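Local coordinates for heparin binding protein (Homo sapiens, PDB 1AE5) that binds heparin, kills many Gram-negative bacteria and attracts monocytes and fibroblasts, as a neutrophil granule glycoprotein built like a serine protease, at residues A[145-150]-A[162-167]; A[50-55]-A[68-73]. All coordinates share one frame; numbering follows the deposited sequence.

Overall arrangement
Both contacts lie in the trypsin-like fold, one in each of its two beta structures. From the N terminus, strand 5-6 joins the second sheet, then strands 15-20, 23-32 and 35-38 build the barrel. Contact 2 ties strand 52-55 to strand 69-78, closing a loop of 12 residues without helix or strand; strand 52-55 also bonds to 15-20, which closes the barrel. After strand 91-95 the chain returns to the second sheet with 122-127. There contact 1 ties the end of strand 142-148 to the end of 158-162 and the loop after it, across 11 residues, four in strand. The loops are in series, uncrossed; the contact centres lie 32 Å apart on opposite sides of the chain's centre.

Contact 1 (A[145-150]-A[162-167]); sequences NVTVTP and GVLTRR. With NAG (2-acetamido-2-deoxy-beta-D-glucopyranose), chain C.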
loop_
_atom_site.group_PDB
_atom_site.type_symbol
_atom_site.label_atom_id
_atom_site.label_comp_id
_atom_site.label_asym_id
_atom_site.label_seq_id
_atom_site.Cartn_x
_atom_site.Cartn_y
_atom_site.Cartn_z
ATOM N N ASN A 145 -8.937 -4.595 11.307
ATOM C CA ASN A 145 -9.243 -3.284 11.920
ATOM C C ASN A 145 -8.074 -2.953 12.779
ATOM O O ASN A 145 -7.698 -3.796 13.528
ATOM C CB ASN A 145 -10.465 -3.299 12.850
ATOM C CG ASN A 145 -11.783 -3.450 12.126
ATOM O OD1 ASN A 145 -11.877 -3.207 10.930
ATOM N ND2 ASN A 145 -12.801 -3.889 12.842
ATOM N N VAL A 146 -7.473 -1.773 12.647
ATOM C CA VAL A 146 -6.314 -1.398 13.451
ATOM C C VAL A 146 -6.507 -0.067 14.112
ATOM O O VAL A 146 -7.427 0.664 13.773
ATOM C CB VAL A 146 -5.061 -1.314 12.646
ATOM C CG1 VAL A 146 -4.764 -2.674 12.037
ATOM C CG2 VAL A 146 -5.290 -0.246 11.587
ATOM N N THR A 147 -5.618 0.241 15.040
ATOM C CA THR A 147 -5.745 1.474 15.783
ATOM C C THR A 147 -4.516 2.340 15.780
ATOM O O THR A 147 -3.391 1.851 15.917
ATOM C CB THR A 147 -6.044 1.166 17.250
ATOM O OG1 THR A 147 -7.429 1.066 17.434
ATOM C CG2 THR A 147 -5.479 2.314 18.072
ATOM N N VAL A 148 -4.742 3.646 15.671
ATOM C CA VAL A 148 -3.591 4.482 15.687
ATOM C C VAL A 148 -3.040 4.611 17.096
ATOM O O VAL A 148 -3.754 4.991 18.028
ATOM C CB VAL A 148 -3.931 5.846 15.133
ATOM C CG1 VAL A 148 -2.682 6.767 15.055
ATOM C CG2 VAL A 148 -4.505 5.633 13.752
ATOM N N THR A 149 -1.750 4.327 17.218
ATOM C CA THR A 149 -1.036 4.460 18.468
ATOM C C THR A 149 -0.649 5.901 18.702
ATOM O O THR A 149 -0.749 6.781 17.837
ATOM C CB THR A 149 0.333 3.756 18.438
ATOM O OG1 THR A 149 1.292 4.556 17.763
ATOM C CG2 THR A 149 0.271 2.391 17.795
ATOM N N PRO A 150 -0.126 6.108 19.900
ATOM C CA PRO A 150 0.367 7.389 20.346
ATOM C C PRO A 150 1.700 7.644 19.704
ATOM O O PRO A 150 2.450 6.707 19.439
ATOM C CB PRO A 150 0.538 7.273 21.852
ATOM C CG PRO A 150 -0.091 5.949 22.276
ATOM C CD PRO A 150 -0.602 5.270 21.021
ATOM N N GLY A 162 -1.783 -0.575 15.828
ATOM C CA GLY A 162 -1.728 -1.792 16.563
ATOM C C GLY A 162 -3.106 -2.328 16.640
ATOM O O GLY A 162 -4.048 -1.636 16.259
ATOM N N VAL A 163 -3.207 -3.566 17.108
ATOM C CA VAL A 163 -4.509 -4.205 17.258
ATOM C C VAL A 163 -4.773 -4.396 18.706
ATOM O O VAL A 163 -3.863 -4.728 19.418
ATOM C CB VAL A 163 -4.583 -5.552 16.607
ATOM C CG1 VAL A 163 -4.521 -5.345 15.097
ATOM C CG2 VAL A 163 -3.428 -6.396 17.172
ATOM N N LEU A 164 -6.000 -4.143 19.127
ATOM C CA LEU A 164 -6.354 -4.290 20.524
ATOM C C LEU A 164 -6.178 -5.721 20.910
ATOM O O LEU A 164 -5.713 -6.061 22.014
ATOM C CB LEU A 164 -7.723 -3.710 20.837
ATOM C CG LEU A 164 -7.586 -2.336 21.427
ATOM C CD1 LEU A 164 -6.104 -1.954 21.374
ATOM C CD2 LEU A 164 -8.421 -1.366 20.591
ATOM N N THR A 165 -6.440 -6.557 19.903
ATOM C CA THR A 165 -6.225 -7.956 20.064
ATOM C C THR A 165 -4.772 -8.331 20.036
ATOM O O THR A 165 -3.860 -7.564 20.344
ATOM C CB THR A 165 -7.024 -8.861 19.183
ATOM O OG1 THR A 165 -6.477 -8.932 17.855
ATOM C CG2 THR A 165 -8.452 -8.316 19.208
ATOM N N ARG A 166 -4.579 -9.562 19.705
ATOM C CA ARG A 166 -3.267 -10.119 19.800
ATOM C C ARG A 166 -2.421 -9.915 18.613
ATOM O O ARG A 166 -1.574 -9.007 18.501
ATOM C CB ARG A 166 -3.415 -11.571 20.187
ATOM C CG ARG A 166 -4.353 -11.671 21.386
ATOM C CD ARG A 166 -4.042 -10.640 22.476
ATOM N NE ARG A 166 -4.242 -11.243 23.788
ATOM C CZ ARG A 166 -3.733 -12.426 24.181
ATOM N NH1 ARG A 166 -2.921 -13.182 23.447
ATOM N NH2 ARG A 166 -4.042 -12.865 25.414
ATOM N N ARG A 167 -2.634 -10.822 17.744
ATOM C CA ARG A 167 -1.896 -10.761 16.570
ATOM C C ARG A 167 -2.727 -10.070 15.530
ATOM O O ARG A 167 -3.891 -10.377 15.361
ATOM C CB ARG A 167 -1.402 -12.134 16.189
ATOM C CG ARG A 167 -0.203 -12.520 17.051
ATOM C CD ARG A 167 0.656 -11.296 17.385
ATOM N NE ARG A 167 2.087 -11.568 17.519
ATOM C CZ ARG A 167 2.859 -11.126 18.547
ATOM N NH1 ARG A 167 2.357 -10.413 19.547
ATOM N NH2 ARG A 167 4.180 -11.432 18.564
HETATM C C1 NAG C . -13.943 -4.167 12.003
HETATM C C2 NAG C . -14.443 -5.590 12.269
HETATM C C3 NAG C . -15.993 -5.684 12.357
HETATM C C4 NAG C . -16.579 -4.570 13.284
HETATM C C5 NAG C . -16.086 -3.205 12.793
HETATM C C6 NAG C . -16.587 -2.110 13.748
HETATM C C7 NAG C . -12.716 -7.044 11.502
HETATM C C8 NAG C . -12.152 -7.726 10.243
HETATM N N2 NAG C . -13.917 -6.505 11.255
HETATM O O3 NAG C . -16.217 -6.957 12.896
HETATM O O4 NAG C . -18.032 -4.504 13.582
HETATM O O5 NAG C . -14.650 -3.297 12.857
HETATM O O6 NAG C . -16.184 -2.411 15.120
HETATM O O7 NAG C . -11.987 -6.511 12.351
#
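Thr147 and Gly162 meet as an antiparallel hydrogen-bonded pair at the ends of strands 142-148 and 158-162, in the second beta sheet of the trypsin-like fold, where the contact lies at the surface. Two backbone bonds define the pair: Thr147 N gives to Gly162 O at 2.7 Å with an N-H...O angle of 151°, and Gly162 N returns to Thr147 O at 2.9 Å, more bent at 141°. After Gly162 the chain is loop, and the remaining contacts from its side are made by the side chains of Val163 and Leu164. Val163 sets its CG1 against CG1 of Val146 at 4.1 Å; both valines hold this branch beside their own backbone N, anti to the carbonyl carbon, and the two side chains meet obliquely. The same Val163 CG1 lies 3.9 Å from Asn145 O. One residue further on, Leu164 folds its CD2 back to 4.1 Å from Thr147 OG1, while at the other end of the pair the methyl CG2 of Thr149 comes within 4.1 Å of Gly162 N. The next shell fixes the strand from its other edge: the backbone of Val146 bonds to Cys123, and its side chain packs on Cys123 and Val125 of strand 122-127. Thr149, already past the strand, keeps a backbone bond to Cys160. Asn145 is a partially used N-glycosylation site and here carries an N-acetylglucosamine, its side chain ending away from 162-167. The sugar, which is also hydrogen-bonded to Arg5 NH2, is joined through its C1 to Asn145 ND2 at 1.4 Å.

Contact 2 (A[50-55]-A[68-73]); sequences VSTVVL and RQTFSI
Val53 and Phe71 form an antiparallel hydrogen-bonded pair in the six-stranded beta barrel of the trypsin-like fold, joining strand 52-55 to the start of strand 69-78. The short segments run at 161° with axes 4.8 Å apart. Leu55 and Gln69 make a second such pair, with the non-hydrogen-bonded pair Val54-Thr70 between, and four backbone bonds hold the register; the straightest, with an N-H...O angle of 175°, runs from Leu55 N to Gln69 O over 3.0 Å.

Side chains sort by face. On that of Val53, Leu55, Gln69 and Phe71, the phenyl ring has its CG beside the backbone N, anti to the carbonyl carbon (chi1 -54°), and there the Leu55 and Phe71 side chains cross at about a right angle, Leu55 CD1 coming to 3.3 Å from Phe71 CE1, a tight approach. At the edge of the same ring lies Val53 O, 3.7 Å from Phe71 CD1. Val53 places CG2 beside its own N, against CG1 of Ile73 at 3.9 Å, the two side chains again crossing near a right angle. Beyond the paired residues, Ile73 CD1 reaches Ser51, 3.8 Å from Ser51 O. Gln69 NE2 makes a hydrogen bond to the carbonyl oxygen of Asn100.

Val54 and Thr70 point to the opposite face of the sheet. Val54 also packs on Ser17 and Gln19 of strand 15-20, to which 52-55 is bonded through its backbone. The Arg68 chain, extended from CG to NE, passes Val54 at a slant, with Arg68 CD 4.0 Å from Val54 CG1, and NE continues to a salt bridge with Glu64. Toward the far end, Thr70 CG2 and Thr52 OG1 come to 3.3 Å as their side chains cross obliquely.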
loop_
_atom_site.group_PDB
_atom_site.type_symbol
_atom_site.label_atom_id
_atom_site.label_comp_id
_atom_site.label_asym_id
_atom_site.label_seq_id
_atom_site.Cartn_x
_atom_site.Cartn_y
_atom_site.Cartn_z
ATOM N N VAL A 50 10.671 -4.273 -13.546
ATOM C CA VAL A 50 10.429 -5.374 -14.503
ATOM C C VAL A 50 9.372 -6.356 -13.977
ATOM O O VAL A 50 9.333 -7.569 -14.245
ATOM C CB VAL A 50 11.717 -6.006 -14.950
ATOM C CG1 VAL A 50 12.194 -5.173 -16.134
ATOM C CG2 VAL A 50 12.747 -5.925 -13.811
ATOM N N SER A 51 8.519 -5.679 -13.211
ATOM C CA SER A 51 7.370 -6.094 -12.494
ATOM C C SER A 51 6.114 -5.575 -13.185
ATOM O O SER A 51 6.134 -4.752 -14.080
ATOM C CB SER A 51 7.519 -5.431 -11.154
ATOM O OG SER A 51 8.889 -5.414 -10.829
ATOM N N THR A 52 4.985 -6.058 -12.763
ATOM C CA THR A 52 3.765 -5.620 -13.346
ATOM C C THR A 52 2.840 -5.183 -12.255
ATOM O O THR A 52 3.015 -5.443 -11.073
ATOM C CB THR A 52 3.157 -6.667 -14.303
ATOM O OG1 THR A 52 1.774 -6.776 -14.093
ATOM C CG2 THR A 52 3.798 -8.018 -14.074
ATOM N N VAL A 53 1.858 -4.468 -12.632
ATOM C CA VAL A 53 1.001 -4.002 -11.631
ATOM C C VAL A 53 -0.294 -4.524 -12.015
ATOM O O VAL A 53 -0.682 -4.300 -13.124
ATOM C CB VAL A 53 0.956 -2.460 -11.651
ATOM C CG1 VAL A 53 -0.087 -1.952 -10.694
ATOM C CG2 VAL A 53 2.285 -1.892 -11.238
ATOM N N VAL A 54 -0.933 -5.195 -11.089
ATOM C CA VAL A 54 -2.227 -5.771 -11.316
ATOM C C VAL A 54 -3.346 -5.136 -10.527
ATOM O O VAL A 54 -3.306 -5.169 -9.296
ATOM C CB VAL A 54 -2.135 -7.252 -10.932
ATOM C CG1 VAL A 54 -3.485 -7.935 -11.175
ATOM C CG2 VAL A 54 -1.026 -7.920 -11.736
ATOM N N LEU A 55 -4.371 -4.627 -11.231
ATOM C CA LEU A 55 -5.532 -4.019 -10.596
ATOM C C LEU A 55 -6.745 -4.866 -10.802
ATOM O O LEU A 55 -6.824 -5.619 -11.760
ATOM C CB LEU A 55 -5.877 -2.609 -11.118
ATOM C CG LEU A 55 -4.751 -1.592 -10.904
ATOM C CD1 LEU A 55 -5.009 -0.410 -11.812
ATOM C CD2 LEU A 55 -4.707 -1.127 -9.449
ATOM N N ARG A 68 -9.544 -8.038 -13.953
ATOM C CA ARG A 68 -8.252 -7.482 -13.888
ATOM C C ARG A 68 -7.817 -6.615 -15.060
ATOM O O ARG A 68 -8.233 -6.811 -16.186
ATOM C CB ARG A 68 -7.263 -8.608 -13.701
ATOM C CG ARG A 68 -7.567 -9.507 -12.490
ATOM C CD ARG A 68 -6.371 -10.422 -12.274
ATOM N NE ARG A 68 -6.455 -11.302 -11.114
ATOM C CZ ARG A 68 -5.454 -12.136 -10.799
ATOM N NH1 ARG A 68 -4.366 -12.200 -11.563
ATOM N NH2 ARG A 68 -5.522 -12.905 -9.702
ATOM N N GLN A 69 -6.914 -5.672 -14.752
ATOM C CA GLN A 69 -6.258 -4.773 -15.700
ATOM C C GLN A 69 -4.787 -4.860 -15.353
ATOM O O GLN A 69 -4.434 -4.823 -14.181
ATOM C CB GLN A 69 -6.722 -3.349 -15.533
ATOM C CG GLN A 69 -8.237 -3.147 -15.661
ATOM C CD GLN A 69 -8.597 -1.660 -15.766
ATOM O OE1 GLN A 69 -7.833 -0.851 -16.309
ATOM N NE2 GLN A 69 -9.748 -1.277 -15.227
ATOM N N THR A 70 -3.923 -5.009 -16.317
ATOM C CA THR A 70 -2.526 -5.179 -16.007
ATOM C C THR A 70 -1.687 -4.077 -16.576
ATOM O O THR A 70 -1.984 -3.552 -17.624
ATOM C CB THR A 70 -2.055 -6.541 -16.529
ATOM O OG1 THR A 70 -2.719 -7.542 -15.773
ATOM C CG2 THR A 70 -0.542 -6.690 -16.415
ATOM N N PHE A 71 -0.627 -3.700 -15.896
ATOM C CA PHE A 71 0.129 -2.600 -16.408
ATOM C C PHE A 71 1.580 -2.744 -16.181
ATOM O O PHE A 71 2.027 -3.418 -15.279
ATOM C CB PHE A 71 -0.270 -1.293 -15.693
ATOM C CG PHE A 71 -1.739 -1.015 -15.730
ATOM C CD1 PHE A 71 -2.607 -1.551 -14.772
ATOM C CD2 PHE A 71 -2.280 -0.199 -16.731
ATOM C CE1 PHE A 71 -3.972 -1.246 -14.799
ATOM C CE2 PHE A 71 -3.650 0.074 -16.792
ATOM C CZ PHE A 71 -4.497 -0.432 -15.809
ATOM N N SER A 72 2.290 -2.016 -17.010
ATOM C CA SER A 72 3.712 -1.887 -16.984
ATOM C C SER A 72 3.938 -0.575 -16.305
ATOM O O SER A 72 3.037 0.284 -16.263
ATOM C CB SER A 72 4.251 -1.751 -18.388
ATOM O OG SER A 72 4.998 -2.902 -18.630
ATOM N N ILE A 73 5.139 -0.435 -15.818
ATOM C CA ILE A 73 5.528 0.766 -15.114
ATOM C C ILE A 73 6.355 1.704 -15.987
ATOM O O ILE A 73 7.510 1.411 -16.261
ATOM C CB ILE A 73 6.320 0.355 -13.863
ATOM C CG1 ILE A 73 5.471 -0.587 -12.968
ATOM C CG2 ILE A 73 6.888 1.587 -13.131
ATOM C CD1 ILE A 73 6.301 -1.554 -12.124
#